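Local structure of quinone oxidoreductase (Escherichia coli, 1QOR) at residues D215-D220 with N240-V245; S74-I79 with I101-A106. The protein catalyses the NADPH-dependent reduction of quinones to 1,4-benzosemiquinones, working as a homodimer of the zinc-containing alcohol dehydrogenase family. All blocks are in the same frame, centred on the assembly; numbering follows the deposited sequence.

How the contacts relate
Followed from the N terminus, the chain makes contact 2 first. The loop 74-79 leaves strand 65-72 and is met again by 101-106, at the end of strand 98-102, closing a loop that contains strand 84-87 within the GroES-like domain. Contact 1 comes later, in the Rossmann domain, where 215-220 and 240-245 follow the neighbouring parallel strands 210-215 and 233-237, and the chain between them runs through helix 222-227 and into strand 233-237. The two closures are in series, neither nested nor crossed. The centres of contact 1 and contact 2 lie about 35 Å apart, on opposite sides of the chain's centre. Contact 1 borders NADPH; contact 2 lies away from the annotated sites.

Contact 1. Residues D215-D220 with N240-V245; sequences DSVGRD and NSSGAV. With NDP (NADPH dihydro-nicotinamide-adenine-dinucleotide phosphate), chain D.
The hydroxyl of Ser242 bonds in two directions at once: OG donates to Val217 O at 2.7 Å and accepts the N-H of Asp220 in an almost straight bond (174°). Ser242 N also donates to Val217 O, 2.8 Å away, and one residue thus grips a single carbonyl oxygen twice. The donors differ in direction, the amide lying in the carbonyl plane and the hydroxyl 44° above it. With chi1 at 67°, OG lies between the backbone N and the carbonyl carbon of Ser242, where it reaches both Val217 O and Asp220 N. An alanine here would keep the amide bond but would probably leave Asp220 N without this acceptor and Val217 O with one grip fewer.

The loops follow adjacent parallel strands of the Rossmann fold, 210-215 and 233-237, and NADPH lies against Ser216 and Val217 of one and Asn240 to Ser242 of the other. There Ser241 N donates to Ser216 O at 3.3 Å. Ser241 OG is 2.7 Å from O3D of the nicotinamide ribose, hydrogen-bonded with either atom as possible donor. A water joins the hydroxyls of Ser216 and Ser241 and donates to O4B of the adenosine ribose, while Val217 CB comes within 4.0 Å of adenine C8A.

Away from the cofactor, Arg219 N donates to Gly243 O at 3.0 Å. Gly243 ends a type I turn that starts at Asn240. Gly218 CA lies against Gly243 O, and a CB there would clash with that oxygen. Arg219 NH1 adds a weak bond to Ser242 O, at the edge of the guanidinium. NH1 also forms a salt bridge with Asp220 OD1, by charge alone, since that oxygen sits well out of the guanidinium plane. Val245 CG1 packs on Gly218, and Val245 also touches Leu250 of the second subunit.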
loop_
_atom_site.group_PDB
_atom_site.type_symbol
_atom_site.label_atom_id
_atom_site.label_comp_id
_atom_site.label_asym_id
_atom_site.label_seq_id
_atom_site.Cartn_x
_atom_site.Cartn_y
_atom_site.Cartn_z
ATOM N N ASP A 215 -6.880 -10.713 0.149
ATOM C CA ASP A 215 -6.377 -11.798 0.972
ATOM C C ASP A 215 -6.684 -11.671 2.487
ATOM O O ASP A 215 -6.094 -10.828 3.199
ATOM C CB ASP A 215 -4.862 -11.939 0.663
ATOM C CG ASP A 215 -4.195 -13.071 1.430
ATOM O OD1 ASP A 215 -4.699 -13.539 2.469
ATOM O OD2 ASP A 215 -3.104 -13.480 1.024
ATOM N N SER A 216 -7.554 -12.553 2.985
ATOM C CA SER A 216 -7.930 -12.505 4.373
ATOM C C SER A 216 -7.242 -13.569 5.146
ATOM O O SER A 216 -7.425 -13.666 6.366
ATOM C CB SER A 216 -9.444 -12.646 4.547
ATOM O OG SER A 216 -9.921 -13.889 4.069
ATOM N N VAL A 217 -6.446 -14.393 4.471
ATOM C CA VAL A 217 -5.818 -15.455 5.247
ATOM C C VAL A 217 -4.558 -15.015 5.999
ATOM O O VAL A 217 -4.215 -15.591 7.048
ATOM C CB VAL A 217 -5.794 -16.879 4.520
ATOM C CG1 VAL A 217 -6.522 -16.861 3.187
ATOM C CG2 VAL A 217 -4.424 -17.565 4.541
ATOM N N GLY A 218 -3.925 -13.952 5.499
ATOM C CA GLY A 218 -2.774 -13.415 6.177
ATOM C C GLY A 218 -1.446 -14.117 5.999
ATOM O O GLY A 218 -0.938 -14.261 4.877
ATOM N N ARG A 219 -0.893 -14.560 7.120
ATOM C CA ARG A 219 0.423 -15.189 7.175
ATOM C C ARG A 219 0.763 -16.267 6.147
ATOM O O ARG A 219 1.751 -16.128 5.397
ATOM C CB ARG A 219 0.646 -15.696 8.594
ATOM C CG ARG A 219 1.834 -16.567 8.844
ATOM C CD ARG A 219 1.826 -16.903 10.312
ATOM N NE ARG A 219 2.386 -18.222 10.589
ATOM C CZ ARG A 219 1.694 -19.371 10.586
ATOM N NH1 ARG A 219 0.377 -19.408 10.307
ATOM N NH2 ARG A 219 2.334 -20.508 10.877
ATOM N N ASP A 220 -0.084 -17.294 6.064
ATOM C CA ASP A 220 0.164 -18.419 5.147
ATOM C C ASP A 220 0.249 -18.115 3.657
ATOM O O ASP A 220 1.022 -18.755 2.959
ATOM C CB ASP A 220 -0.825 -19.565 5.384
ATOM C CG ASP A 220 -0.598 -20.277 6.712
ATOM O OD1 ASP A 220 0.423 -20.012 7.410
ATOM O OD2 ASP A 220 -1.452 -21.125 7.078
ATOM N N ASN A 240 -6.611 -12.040 9.221
ATOM C CA ASN A 240 -5.469 -12.693 9.863
ATOM C C ASN A 240 -5.911 -14.128 10.210
ATOM O O ASN A 240 -5.511 -14.629 11.271
ATOM C CB ASN A 240 -5.095 -12.026 11.215
ATOM C CG ASN A 240 -5.308 -10.539 11.232
ATOM O OD1 ASN A 240 -6.048 -10.032 12.065
ATOM N ND2 ASN A 240 -4.690 -9.831 10.313
ATOM N N SER A 241 -6.650 -14.809 9.319
ATOM C CA SER A 241 -7.143 -16.149 9.624
ATOM C C SER A 241 -6.083 -17.142 10.012
ATOM O O SER A 241 -6.281 -17.932 10.941
ATOM C CB SER A 241 -7.983 -16.694 8.496
ATOM O OG SER A 241 -9.111 -15.850 8.282
ATOM N N SER A 242 -4.958 -17.128 9.307
ATOM C CA SER A 242 -3.880 -18.044 9.651
ATOM C C SER A 242 -2.844 -17.314 10.528
ATOM O O SER A 242 -1.811 -17.884 10.845
ATOM C CB SER A 242 -3.188 -18.553 8.382
ATOM O OG SER A 242 -2.491 -17.521 7.694
ATOM N N GLY A 243 -3.083 -16.048 10.841
ATOM C CA GLY A 243 -2.128 -15.296 11.621
ATOM C C GLY A 243 -1.892 -13.948 10.977
ATOM O O GLY A 243 -2.122 -13.801 9.769
ATOM N N ALA A 244 -1.501 -12.945 11.766
ATOM C CA ALA A 244 -1.244 -11.609 11.218
ATOM C C ALA A 244 0.001 -11.650 10.344
ATOM O O ALA A 244 0.799 -12.597 10.440
ATOM C CB ALA A 244 -1.039 -10.585 12.353
ATOM N N VAL A 245 0.148 -10.679 9.447
ATOM C CA VAL A 245 1.374 -10.673 8.653
ATOM C C VAL A 245 2.367 -9.707 9.316
ATOM O O VAL A 245 2.107 -8.512 9.477
ATOM C CB VAL A 245 1.194 -10.566 7.062
ATOM C CG1 VAL A 245 -0.262 -10.532 6.638
ATOM C CG2 VAL A 245 2.076 -9.498 6.448
HETATM P PA NDP D . -14.673 -17.444 7.326
HETATM O O1A NDP D . -16.053 -17.967 7.496
HETATM O O2A NDP D . -14.229 -17.044 5.965
HETATM O O5B NDP D . -13.638 -18.394 7.983
HETATM C C5B NDP D . -12.254 -18.282 7.779
HETATM C C4B NDP D . -11.861 -19.180 6.645
HETATM O O4B NDP D . -10.528 -18.759 6.385
HETATM C C3B NDP D . -11.760 -20.684 6.937
HETATM O O3B NDP D . -13.067 -21.299 6.781
HETATM C C2B NDP D . -10.621 -21.119 6.028
HETATM O O2B NDP D . -11.181 -21.557 4.796
HETATM C C1B NDP D . -9.731 -19.811 5.860
HETATM N N9A NDP D . -8.462 -20.138 6.528
HETATM C C8A NDP D . -7.259 -20.277 5.969
HETATM N N7A NDP D . -6.363 -20.625 6.901
HETATM C C5A NDP D . -7.053 -20.692 8.018
HETATM C C6A NDP D . -6.537 -21.053 9.256
HETATM N N6A NDP D . -5.261 -21.367 9.446
HETATM N N1A NDP D . -7.414 -21.079 10.261
HETATM C C2A NDP D . -8.732 -20.773 10.103
HETATM N N3A NDP D . -9.217 -20.432 8.907
HETATM C C4A NDP D . -8.372 -20.397 7.835
HETATM O O3 NDP D . -14.693 -16.123 8.211
HETATM P PN NDP D . -15.372 -14.700 8.108
HETATM O O1N NDP D . -16.248 -14.574 6.887
HETATM O O2N NDP D . -15.944 -14.344 9.461
HETATM O O5D NDP D . -14.012 -13.797 7.892
HETATM C C5D NDP D . -13.074 -13.976 6.840
HETATM C C4D NDP D . -11.858 -13.140 7.056
HETATM O O4D NDP D . -12.165 -11.742 6.851
HETATM C C3D NDP D . -11.278 -13.255 8.461
HETATM O O3D NDP D . -9.849 -13.298 8.398
HETATM C C2D NDP D . -11.782 -11.948 9.112
HETATM O O2D NDP D . -10.986 -11.571 10.207
HETATM C C1D NDP D . -11.672 -10.945 8.001
HETATM N N1N NDP D . -12.587 -9.773 7.930
HETATM C C2N NDP D . -12.065 -8.523 7.706
HETATM C C3N NDP D . -12.936 -7.450 7.633
HETATM C C7N NDP D . -12.415 -6.047 7.348
HETATM O O7N NDP D . -13.181 -5.097 7.236
HETATM N N7N NDP D . -11.106 -5.959 7.229
HETATM C C4N NDP D . -14.304 -7.610 7.772
HETATM C C5N NDP D . -14.819 -8.893 7.998
HETATM C C6N NDP D . -13.945 -9.964 8.083
HETATM P P2B NDP D . -10.408 -22.696 3.859
HETATM O O1X NDP D . -11.145 -22.676 2.577
HETATM O O2X NDP D . -9.021 -22.230 3.733
HETATM O O3X NDP D . -10.542 -23.935 4.649
HETATM O O HOH W 1 -9.867 -16.011 5.782
#

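Contact 2. Residues S74-I79 with I101-A106; sequences SGVKHI and IIADKA
Ala103 CB is the apolar centre of the contact, with Val76 CG2 packed 3.6 Å from it. CG1 of the same valine is only slightly farther off: with CG1 anti to the backbone N (chi1 176°) and CG2 anti to the carbonyl carbon, both methyls border Ala103 CB. The contact belongs to the GroES-like domain of the alcohol dehydrogenase family, and it brings the loop between strands 65-72 and 84-87 against the turn that follows strand 98-102. That turn is closed by Lys105 N donating to Ile102 O at 3.1 Å. Ile31 of strand 30-35 touches both Val76 and Ala103, which ties this small cluster to the sheet.

Ile79 reaches in with its terminal methyl. CD1 lies 4.3 Å from Ala106 CB and 4.4 Å from Ala103 CB, looser packing than that of the valine. Further back along the same side chain, CG1 lies 3.3 Å above one face of the His78 ring, offset toward the rim.

The imidazole forms the boundary between the apolar and polar parts. Its CE1 packs 3.5 Å from Ala103 CB, while the neighbouring NE2 turns to the backbone of the same residue. Asp104 is oriented away at its CB, yet its carboxylate comes back toward the ring, approaching it obliquely with OD1 nearest to CE1. Outside the two segments, Arg273, at the start of helix 273-288, donates from NH2 to Ala106 O. The one hydrogen bond across the two segments runs from His78 NE2 to Ala103 O at 2.8 Å: the oxygen lies near the ring plane, but the N-H...O angle is bent to 134° and NE2 stands 58° out of the carbonyl plane.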
loop_
_atom_site.group_PDB
_atom_site.type_symbol
_atom_site.label_atom_id
_atom_site.label_comp_id
_atom_site.label_asym_id
_atom_site.label_seq_id
_atom_site.Cartn_x
_atom_site.Cartn_y
_atom_site.Cartn_z
ATOM N N SER A 74 -33.369 9.165 24.864
ATOM C CA SER A 74 -34.050 10.455 24.710
ATOM C C SER A 74 -33.662 11.262 23.479
ATOM O O SER A 74 -34.498 11.979 22.928
ATOM C CB SER A 74 -33.887 11.312 25.970
ATOM O OG SER A 74 -32.515 11.513 26.258
ATOM N N GLY A 75 -32.399 11.192 23.075
ATOM C CA GLY A 75 -31.989 11.936 21.896
ATOM C C GLY A 75 -32.290 11.236 20.571
ATOM O O GLY A 75 -32.281 11.868 19.520
ATOM N N VAL A 76 -32.564 9.935 20.614
ATOM C CA VAL A 76 -32.819 9.173 19.398
ATOM C C VAL A 76 -34.138 9.532 18.739
ATOM O O VAL A 76 -35.204 9.312 19.302
ATOM C CB VAL A 76 -32.751 7.659 19.652
ATOM C CG1 VAL A 76 -33.118 6.883 18.378
ATOM C CG2 VAL A 76 -31.364 7.289 20.142
ATOM N N LYS A 77 -34.041 10.044 17.513
ATOM C CA LYS A 77 -35.204 10.468 16.741
ATOM C C LYS A 77 -35.538 9.591 15.533
ATOM O O LYS A 77 -36.713 9.392 15.218
ATOM C CB LYS A 77 -34.999 11.909 16.268
ATOM N N HIS A 78 -34.508 9.068 14.866
ATOM C CA HIS A 78 -34.718 8.246 13.676
ATOM C C HIS A 78 -35.186 6.806 13.880
ATOM O O HIS A 78 -35.478 6.124 12.896
ATOM C CB HIS A 78 -33.479 8.259 12.770
ATOM C CG HIS A 78 -32.314 7.475 13.300
ATOM N ND1 HIS A 78 -31.561 7.886 14.384
ATOM C CD2 HIS A 78 -31.742 6.328 12.865
ATOM C CE1 HIS A 78 -30.577 7.029 14.586
ATOM N NE2 HIS A 78 -30.662 6.074 13.679
ATOM N N ILE A 79 -35.245 6.330 15.124
ATOM C CA ILE A 79 -35.674 4.947 15.387
ATOM C C ILE A 79 -36.662 4.912 16.548
ATOM O O ILE A 79 -36.565 5.732 17.465
ATOM C CB ILE A 79 -34.448 4.011 15.718
ATOM C CG1 ILE A 79 -33.489 3.962 14.517
ATOM C CG2 ILE A 79 -34.922 2.608 16.103
ATOM C CD1 ILE A 79 -32.239 3.206 14.753
ATOM N N ILE A 101 -27.061 -0.053 21.789
ATOM C CA ILE A 101 -26.230 0.326 20.666
ATOM C C ILE A 101 -26.443 1.791 20.295
ATOM O O ILE A 101 -27.566 2.294 20.364
ATOM C CB ILE A 101 -26.615 -0.549 19.365
ATOM C CG1 ILE A 101 -26.482 -2.037 19.632
ATOM C CG2 ILE A 101 -25.745 -0.177 18.156
ATOM C CD1 ILE A 101 -27.797 -2.682 19.951
ATOM N N ILE A 102 -25.365 2.462 19.885
ATOM C CA ILE A 102 -25.456 3.846 19.422
ATOM C C ILE A 102 -26.362 3.741 18.194
ATOM O O ILE A 102 -26.071 2.988 17.267
ATOM C CB ILE A 102 -24.062 4.431 19.000
ATOM C CG1 ILE A 102 -23.299 4.957 20.218
ATOM C CG2 ILE A 102 -24.223 5.600 18.050
ATOM C CD1 ILE A 102 -23.106 3.937 21.327
ATOM N N ALA A 103 -27.449 4.499 18.212
ATOM C CA ALA A 103 -28.442 4.507 17.163
ATOM C C ALA A 103 -27.967 4.840 15.741
ATOM O O ALA A 103 -28.640 4.478 14.774
ATOM C CB ALA A 103 -29.613 5.390 17.570
ATOM N N ASP A 104 -26.867 5.566 15.583
ATOM C CA ASP A 104 -26.381 5.885 14.234
ATOM C C ASP A 104 -25.767 4.696 13.562
ATOM O O ASP A 104 -25.502 4.742 12.375
ATOM C CB ASP A 104 -25.286 6.930 14.263
ATOM C CG ASP A 104 -25.801 8.288 14.512
ATOM O OD1 ASP A 104 -27.016 8.528 14.323
ATOM O OD2 ASP A 104 -24.968 9.124 14.906
ATOM N N LYS A 105 -25.416 3.702 14.362
ATOM C CA LYS A 105 -24.797 2.493 13.887
ATOM C C LYS A 105 -25.815 1.420 13.489
ATOM O O LYS A 105 -25.415 0.354 13.040
ATOM C CB LYS A 105 -23.899 1.912 14.987
ATOM C CG LYS A 105 -22.846 2.851 15.554
ATOM C CD LYS A 105 -21.811 3.214 14.529
ATOM N N ALA A 106 -27.108 1.661 13.679
ATOM C CA ALA A 106 -28.105 0.647 13.339
ATOM C C ALA A 106 -28.916 0.995 12.103
ATOM O O ALA A 106 -29.210 2.152 11.858
ATOM C CB ALA A 106 -29.039 0.403 14.508
#